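Local coordinates for NDP-rhamnosyltransferase (Saccharopolyspora spinosa, PDB 3TSA), which belongs to the glycosyltransferases of the GT-B fold, built from two Rossmann-like domains, and is named as an NDP-rhamnosyltransferase, at residues 71-77 / 314-320; 222-226 / 237-242. One frame throughout, in Å; residues are numbered along the deposited sequence.

Contact 1: 71-77 / 314-320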
ATOM      1  N   PHE A  71      -0.019  28.164  19.937  1.00 19.24           N
ATOM      2  CA  PHE A  71      -0.906  27.045  20.068  1.00 18.10           C
ATOM      3  C   PHE A  71      -0.905  26.630  21.489  1.00 16.19           C
ATOM      4  O   PHE A  71       0.120  26.815  22.196  1.00 17.02           O
ATOM      5  CB  PHE A  71      -0.352  25.883  19.204  1.00 17.00           C
ATOM      6  CG  PHE A  71      -0.433  26.178  17.712  1.00 16.44           C
ATOM      7  CD1 PHE A  71       0.657  26.666  17.049  1.00 16.02           C
ATOM      8  CD2 PHE A  71      -1.663  26.060  17.021  1.00 13.95           C
ATOM      9  CE1 PHE A  71       0.560  27.002  15.683  1.00 19.84           C
ATOM     10  CE2 PHE A  71      -1.783  26.433  15.694  1.00 18.49           C
ATOM     11  CZ  PHE A  71      -0.663  26.853  14.994  1.00 19.28           C
ATOM     12  N   PRO A  72      -1.999  25.983  21.958  1.00 15.33           N
ATOM     13  CA  PRO A  72      -3.256  25.771  21.225  1.00 14.31           C
ATOM     14  C   PRO A  72      -3.965  27.023  20.889  1.00 15.53           C
ATOM     15  O   PRO A  72      -3.824  28.035  21.560  1.00 14.32           O
ATOM     16  CB  PRO A  72      -4.093  24.914  22.182  1.00 15.45           C
ATOM     17  CG  PRO A  72      -3.629  25.320  23.600  1.00 15.84           C
ATOM     18  CD  PRO A  72      -2.098  25.620  23.389  1.00 15.22           C
ATOM     19  N   ASN A  73      -4.724  27.001  19.810  1.00 14.86           N
ATOM     20  CA  ASN A  73      -5.566  28.153  19.428  1.00 15.41           C
ATOM     21  C   ASN A  73      -7.048  27.766  19.402  1.00 15.73           C
ATOM     22  O   ASN A  73      -7.575  27.348  18.337  1.00 14.87           O
ATOM     23  CB  ASN A  73      -5.143  28.701  18.050  1.00 15.84           C
ATOM     24  CG  ASN A  73      -5.810  30.045  17.779  1.00 17.37           C
ATOM     25  OD1 ASN A  73      -6.821  30.375  18.445  1.00 19.74           O
ATOM     26  ND2 ASN A  73      -5.362  30.744  16.746  1.00 19.92           N
ATOM     27  N   PRO A  74      -7.755  27.894  20.547  1.00 15.63           N
ATOM     28  CA  PRO A  74      -9.162  27.516  20.661  1.00 15.71           C
ATOM     29  C   PRO A  74     -10.101  28.209  19.667  1.00 14.00           C
ATOM     30  O   PRO A  74     -11.230  27.729  19.423  1.00 15.08           O
ATOM     31  CB  PRO A  74      -9.544  28.006  22.099  1.00 17.38           C
ATOM     32  CG  PRO A  74      -8.251  27.855  22.853  1.00 16.90           C
ATOM     33  CD  PRO A  74      -7.212  28.385  21.845  1.00 15.09           C
ATOM     34  N   ALA A  75      -9.656  29.330  19.073  1.00 14.82           N
ATOM     35  CA  ALA A  75     -10.571  30.028  18.164  1.00 14.59           C
ATOM     36  C   ALA A  75     -10.878  29.136  16.939  1.00 14.66           C
ATOM     37  O   ALA A  75     -11.912  29.265  16.302  1.00 15.27           O
ATOM     38  CB  ALA A  75      -9.969  31.412  17.739  1.00 17.43           C
ATOM     39  N   PHE A  76     -10.035  28.148  16.665  1.00 14.96           N
ATOM     40  CA  PHE A  76     -10.494  27.195  15.623  1.00 13.51           C
ATOM     41  C   PHE A  76     -11.748  26.473  15.914  1.00 14.60           C
ATOM     42  O   PHE A  76     -12.487  26.052  14.972  1.00 13.37           O
ATOM     43  CB  PHE A  76      -9.398  26.118  15.239  1.00 12.18           C
ATOM     44  CG  PHE A  76      -8.301  26.626  14.409  1.00 13.11           C
ATOM     45  CD1 PHE A  76      -8.422  26.738  13.025  1.00 15.63           C
ATOM     46  CD2 PHE A  76      -7.064  26.930  15.033  1.00 14.10           C
ATOM     47  CE1 PHE A  76      -7.340  27.227  12.281  1.00 16.65           C
ATOM     48  CE2 PHE A  76      -5.943  27.427  14.294  1.00 16.15           C
ATOM     49  CZ  PHE A  76      -6.082  27.575  12.902  1.00 15.02           C
ATOM     50  N   GLY A  77     -12.022  26.257  17.189  1.00 13.34           N
ATOM     51  CA  GLY A  77     -13.254  25.600  17.574  1.00 13.93           C
ATOM     52  C   GLY A  77     -14.363  26.561  17.989  1.00 15.53           C
ATOM     53  O   GLY A  77     -15.351  26.198  18.655  1.00 18.22           O
ATOM     54  N   GLN A 314      -5.223  21.443  19.403  1.00 11.77           N
ATOM     55  CA  GLN A 314      -4.310  22.542  19.011  1.00 13.18           C
ATOM     56  C   GLN A 314      -4.881  23.419  17.915  1.00 13.90           C
ATOM     57  O   GLN A 314      -4.782  24.663  17.968  1.00 14.16           O
ATOM     58  CB  GLN A 314      -2.936  21.964  18.587  1.00 12.26           C
ATOM     59  CG  GLN A 314      -2.296  21.038  19.611  1.00 11.82           C
ATOM     60  CD  GLN A 314      -1.987  21.741  20.951  1.00 11.00           C
ATOM     61  OE1 GLN A 314      -2.170  21.141  22.009  1.00 17.47           O
ATOM     62  NE2 GLN A 314      -1.550  23.002  20.888  1.00  8.97           N
ATOM     63  N   TYR A 315      -5.450  22.805  16.878  1.00 11.42           N
ATOM     64  CA  TYR A 315      -5.806  23.586  15.728  1.00 13.87           C
ATOM     65  C   TYR A 315      -6.869  22.859  14.886  1.00 12.49           C
ATOM     66  O   TYR A 315      -7.230  21.701  15.176  1.00 11.81           O
ATOM     67  CB  TYR A 315      -4.565  23.949  14.889  1.00 10.63           C
ATOM     68  CG  TYR A 315      -3.700  22.796  14.349  1.00 17.26           C
ATOM     69  CD1 TYR A 315      -4.216  21.502  13.983  1.00 20.64           C
ATOM     70  CD2 TYR A 315      -2.344  23.050  14.123  1.00 23.23           C
ATOM     71  CE1 TYR A 315      -3.345  20.527  13.453  1.00 21.63           C
ATOM     72  CE2 TYR A 315      -1.539  22.133  13.575  1.00 29.15           C
ATOM     73  CZ  TYR A 315      -2.016  20.882  13.260  1.00 26.18           C
ATOM     74  OH  TYR A 315      -1.135  19.982  12.705  1.00 28.10           O
ATOM     75  N   PHE A 316      -7.353  23.557  13.855  1.00 13.39           N
ATOM     76  CA  PHE A 316      -8.344  23.006  12.892  1.00 14.88           C
ATOM     77  C   PHE A 316      -9.540  22.317  13.539  1.00 11.96           C
ATOM     78  O   PHE A 316     -10.275  22.981  14.284  1.00 14.04           O
ATOM     79  CB  PHE A 316      -7.635  22.218  11.794  1.00 16.57           C
ATOM     80  CG  PHE A 316      -6.743  23.094  10.974  1.00 24.34           C
ATOM     81  CD1 PHE A 316      -7.293  24.133  10.183  1.00 27.01           C
ATOM     82  CD2 PHE A 316      -5.343  23.034  11.121  1.00 31.14           C
ATOM     83  CE1 PHE A 316      -6.453  25.056   9.462  1.00 26.25           C
ATOM     84  CE2 PHE A 316      -4.484  23.960  10.418  1.00 35.98           C
ATOM     85  CZ  PHE A 316      -5.066  24.963   9.577  1.00 34.86           C
ATOM     86  N   ASP A 317      -9.727  21.016  13.271  1.00 12.33           N
ATOM     87  CA  ASP A 317     -10.909  20.273  13.722  1.00 11.25           C
ATOM     88  C   ASP A 317     -10.715  19.678  15.077  1.00 12.53           C
ATOM     89  O   ASP A 317     -11.658  19.053  15.626  1.00 12.22           O
ATOM     90  CB  ASP A 317     -11.147  19.088  12.709  1.00 11.36           C
ATOM     91  CG  ASP A 317      -9.942  18.216  12.557  1.00 20.21           C
ATOM     92  OD1 ASP A 317      -8.811  18.724  12.446  1.00 26.36           O
ATOM     93  OD2 ASP A 317     -10.106  16.981  12.485  1.00 18.04           O
ATOM     94  N   GLN A 318      -9.555  19.942  15.709  1.00 12.74           N
ATOM     95  CA  GLN A 318      -9.212  19.182  16.944  1.00 13.27           C
ATOM     96  C   GLN A 318     -10.059  19.525  18.164  1.00 11.81           C
ATOM     97  O   GLN A 318     -10.349  18.636  18.984  1.00 10.35           O
ATOM     98  CB  GLN A 318      -7.705  19.277  17.316  1.00 12.45           C
ATOM     99  CG  GLN A 318      -6.857  18.632  16.183  1.00 12.79           C
ATOM    100  CD  GLN A 318      -5.421  18.916  16.323  1.00 17.00           C
ATOM    101  OE1 GLN A 318      -5.038  19.824  17.075  1.00 12.61           O
ATOM    102  NE2 GLN A 318      -4.587  18.152  15.574  1.00 16.06           N
ATOM    103  N   PHE A 319     -10.459  20.794  18.307  1.00 11.67           N
ATOM    104  CA  PHE A 319     -11.368  21.214  19.395  1.00 11.22           C
ATOM    105  C   PHE A 319     -12.705  20.586  19.343  1.00 12.10           C
ATOM    106  O   PHE A 319     -13.210  20.178  20.356  1.00 11.82           O
ATOM    107  CB  PHE A 319     -11.490  22.789  19.381  1.00 10.79           C
ATOM    108  CG  PHE A 319     -10.126  23.406  19.605  1.00 11.50           C
ATOM    109  CD1 PHE A 319      -9.652  23.508  20.924  1.00 12.87           C
ATOM    110  CD2 PHE A 319      -9.320  23.778  18.514  1.00 10.89           C
ATOM    111  CE1 PHE A 319      -8.291  24.008  21.171  1.00 11.01           C
ATOM    112  CE2 PHE A 319      -7.980  24.272  18.751  1.00 13.92           C
ATOM    113  CZ  PHE A 319      -7.478  24.323  20.057  1.00 12.36           C
ATOM    114  N   ASP A 320     -13.314  20.546  18.140  1.00 11.68           N
ATOM    115  CA  ASP A 320     -14.578  19.844  17.937  1.00 11.77           C
ATOM    116  C   ASP A 320     -14.473  18.382  18.277  1.00 11.32           C
ATOM    117  O   ASP A 320     -15.297  17.895  19.063  1.00 12.28           O
ATOM    118  CB  ASP A 320     -15.012  20.045  16.471  1.00 10.62           C
ATOM    119  CG  ASP A 320     -15.456  21.487  16.237  1.00 16.94           C
ATOM    120  OD1 ASP A 320     -16.603  21.782  16.668  1.00 17.59           O
ATOM    121  OD2 ASP A 320     -14.702  22.269  15.679  1.00 17.42           O
TER
HETATM  122  O   HOH W   1     -15.135  24.748  14.742  1.00 18.00           O
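Aromatic packing dominates where the loop carrying the 3-10 turn 74-76 meets the loop and first helical residues of 314-320. Phe76 lays one ring face over Phe316 N (3.3 Å from Phe76 CG), while Phe76 CE1 lies 3.7 Å from Phe316 CE1, over the face of that ring, with the planes at an oblique 46°. Phe319, on the first turn of helix 318-327, offers a ring face to Pro74, whose CA makes a CH-pi contact 3.7 Å from the ring centroid; Pro72 CB meets the ring edge 4.0 Å from Phe319 CZ. Tyr315 directs its edge at the face of Phe71 in an offset edge-to-face pair, centroids 5.8 Å apart. Where Gly77 CA passes 3.8 Å from Phe319 CB, a side chain would clash, so glycine suits the spot.

Asn73 N donates a hydrogen bond to Gln314 O (3.0 Å, nearly linear). Asn73 OD1 accepts from Ala75 N (3.1 Å), an Asx turn. A type II' turn runs from Tyr315 to Gln318. One water donates to both Phe76 O (3.0 Å) and Asp320 OD2 (2.7 Å).

The chemistry implies an interdomain contact of the GT-B fold held chiefly by aromatic and proline surfaces, with a few polar links.

Contact 2: 222-226 / 237-242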
ATOM      1  N   CYS A 222      -0.403   5.391  25.930  1.00 13.57           N
ATOM      2  CA  CYS A 222       0.367   5.806  24.766  1.00 13.99           C
ATOM      3  C   CYS A 222       0.234   7.332  24.547  1.00 13.67           C
ATOM      4  O   CYS A 222      -0.904   7.831  24.486  1.00 15.05           O
ATOM      5  CB  CYS A 222      -0.103   5.048  23.517  1.00 13.78           C
ATOM      6  SG  CYS A 222       0.628   5.584  21.935  1.00 16.55           S
ATOM      7  N   ILE A 223       1.336   8.013  24.265  1.00 11.96           N
ATOM      8  CA  ILE A 223       1.348   9.424  23.909  1.00 12.32           C
ATOM      9  C   ILE A 223       1.764   9.446  22.467  1.00 14.55           C
ATOM     10  O   ILE A 223       2.865   8.981  22.122  1.00 14.93           O
ATOM     11  CB  ILE A 223       2.358  10.240  24.790  1.00 11.19           C
ATOM     12  CG1 ILE A 223       1.920  10.189  26.240  1.00 13.18           C
ATOM     13  CG2 ILE A 223       2.498  11.669  24.206  1.00 10.45           C
ATOM     14  CD1 ILE A 223       3.113  10.682  27.165  1.00 13.80           C
ATOM     15  N   CYS A 224       0.849   9.936  21.607  1.00 14.36           N
ATOM     16  CA  CYS A 224       1.052   9.879  20.165  1.00 16.30           C
ATOM     17  C   CYS A 224       0.656  11.233  19.567  1.00 18.00           C
ATOM     18  O   CYS A 224      -0.537  11.689  19.693  1.00 15.79           O
ATOM     19  CB  CYS A 224       0.216   8.759  19.610  1.00 15.90           C
ATOM     20  SG  CYS A 224       0.571   8.604  17.804  1.00 21.67           S
ATOM     21  N   MET A 225       1.686  11.927  19.078  1.00 18.29           N
ATOM     22  CA  MET A 225       1.567  13.258  18.448  1.00 20.30           C
ATOM     23  C   MET A 225       2.352  13.222  17.121  1.00 18.89           C
ATOM     24  O   MET A 225       3.483  12.708  17.101  1.00 22.45           O
ATOM     25  CB  MET A 225       2.062  14.364  19.399  1.00 20.21           C
ATOM     26  CG  MET A 225       1.060  14.493  20.497  1.00 24.71           C
ATOM     27  SD  MET A 225       1.634  15.606  21.727  1.00 27.53           S
ATOM     28  CE  MET A 225       0.525  15.172  23.093  1.00 24.56           C
ATOM     29  N   GLY A 226       1.731  13.684  16.033  1.00 19.64           N
ATOM     30  CA  GLY A 226       2.382  13.661  14.701  1.00 19.87           C
ATOM     31  C   GLY A 226       3.323  14.827  14.369  1.00 21.41           C
ATOM     32  O   GLY A 226       3.475  15.789  15.136  1.00 17.29           O
ATOM     33  N   PRO A 237       3.239  20.361  24.172  1.00 16.53           N
ATOM     34  CA  PRO A 237       2.194  19.335  24.442  1.00 14.57           C
ATOM     35  C   PRO A 237       2.789  17.933  24.727  1.00 16.15           C
ATOM     36  O   PRO A 237       2.324  17.224  25.646  1.00 16.18           O
ATOM     37  CB  PRO A 237       1.284  19.407  23.221  1.00 13.23           C
ATOM     38  CG  PRO A 237       2.152  19.902  22.153  1.00 16.70           C
ATOM     39  CD  PRO A 237       3.091  20.916  22.811  1.00 16.55           C
ATOM     40  N   LEU A 238       3.940  17.665  24.117  1.00 15.77           N
ATOM     41  CA  LEU A 238       4.643  16.397  24.340  1.00 15.35           C
ATOM     42  C   LEU A 238       5.245  16.409  25.737  1.00 15.96           C
ATOM     43  O   LEU A 238       5.085  15.449  26.499  1.00 15.73           O
ATOM     44  CB  LEU A 238       5.740  16.192  23.309  1.00 16.46           C
ATOM     45  CG  LEU A 238       6.507  14.860  23.281  1.00 15.99           C
ATOM     46  CD1 LEU A 238       5.569  13.633  23.069  1.00 17.78           C
ATOM     47  CD2 LEU A 238       7.658  14.910  22.236  1.00 16.80           C
ATOM     48  N   LEU A 239       5.905  17.502  26.099  1.00 14.64           N
ATOM     49  CA  LEU A 239       6.567  17.513  27.415  1.00 15.42           C
ATOM     50  C   LEU A 239       5.488  17.418  28.471  1.00 14.74           C
ATOM     51  O   LEU A 239       5.680  16.732  29.519  1.00 15.82           O
ATOM     52  CB  LEU A 239       7.315  18.854  27.559  1.00 15.63           C
ATOM     53  CG  LEU A 239       8.537  18.954  26.641  1.00 21.84           C
ATOM     54  CD1 LEU A 239       9.200  20.381  26.690  1.00 27.36           C
ATOM     55  CD2 LEU A 239       9.532  17.804  26.983  1.00 26.70           C
ATOM     56  N   ARG A 240       4.378  18.148  28.244  1.00 14.59           N
ATOM     57  CA  ARG A 240       3.295  18.179  29.233  1.00 14.29           C
ATOM     58  C   ARG A 240       2.724  16.807  29.414  1.00 14.37           C
ATOM     59  O   ARG A 240       2.491  16.397  30.539  1.00 11.95           O
ATOM     60  CB  ARG A 240       2.168  19.150  28.858  1.00 13.82           C
ATOM     61  CG  ARG A 240       2.568  20.618  29.086  1.00 14.29           C
ATOM     62  CD  ARG A 240       1.810  21.636  28.220  1.00 15.95           C
ATOM     63  NE  ARG A 240       2.302  23.023  28.500  1.00 16.12           N
ATOM     64  CZ  ARG A 240       2.033  24.099  27.744  1.00 14.42           C
ATOM     65  NH1 ARG A 240       1.383  24.011  26.616  1.00 18.34           N
ATOM     66  NH2 ARG A 240       2.562  25.273  28.098  1.00 20.66           N
ATOM     67  N   ALA A 241       2.502  16.078  28.330  1.00 15.31           N
ATOM     68  CA  ALA A 241       1.906  14.727  28.457  1.00 14.29           C
ATOM     69  C   ALA A 241       2.854  13.739  29.085  1.00 15.12           C
ATOM     70  O   ALA A 241       2.427  12.888  29.855  1.00 15.57           O
ATOM     71  CB  ALA A 241       1.473  14.184  27.027  1.00 14.96           C
ATOM     72  N   VAL A 242       4.134  13.813  28.718  1.00 16.04           N
ATOM     73  CA  VAL A 242       5.168  12.877  29.264  1.00 15.28           C
ATOM     74  C   VAL A 242       5.276  13.096  30.798  1.00 14.74           C
ATOM     75  O   VAL A 242       5.310  12.138  31.565  1.00 15.84           O
ATOM     76  CB  VAL A 242       6.522  13.098  28.599  1.00 15.98           C
ATOM     77  CG1 VAL A 242       7.614  12.373  29.428  1.00 18.93           C
ATOM     78  CG2 VAL A 242       6.432  12.434  27.214  1.00 17.16           C
TER
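The 222-224 part of strand 219-224 runs nearly antiparallel (176°) to 237-242 of helix 236-246, their axes 9.5 Å apart at closest. Ile223 is the first residue to meet the helix. Its branched side chain suits a strand buried under a helix: Ile223 CG2 lies 3.8 Å from Leu238 CD1, and Ile223 CD1 extends to within 3.9 Å of Ala241 CB and 3.8 Å of Val242 CG2. The small Ala241 leaves room for Ile223 CD1 to come within 3.5 Å of Ala241 O. Cys224 points away, as strand alternation demands, and Met225 turns back toward the helix. Its long, unbranched side chain bridges the gap, with Met225 SD 4.1 Å from Pro237 CB and Met225 CE 4.2 Å from Ala241 CB. Gly226 then takes the N-cap position before helix 227-233. No hydrogen bond crosses; the side-chain contacts are all apolar. Strand 219-224 hydrogen-bonds to parallel strands 251-256 and 289-292, and helix 236-246 packs on this sheet within the beta-alpha-beta crossover from 219-224 to 251-256, typical of the Rossmann-like domains of GT-B proteins.

From the N terminus the chain lays down the first three strands of the N-terminal sheet, then passes through 71-77 before helix 82-113 and the remaining strands. Contact 1 closes only when segment 314-320 arrives, with 236 residues between, and so joins the N-terminal half of the chain to the C-terminal half. Contact 2 is nested inside that long loop: it closes a short one of 10 residues, mostly helix 227-233, within the second parallel sheet's domain. One is therefore a link between domains, the other part of a single domain's core. Their centres lie about 17 Å apart, and they touch where Gln314 packs against Pro237.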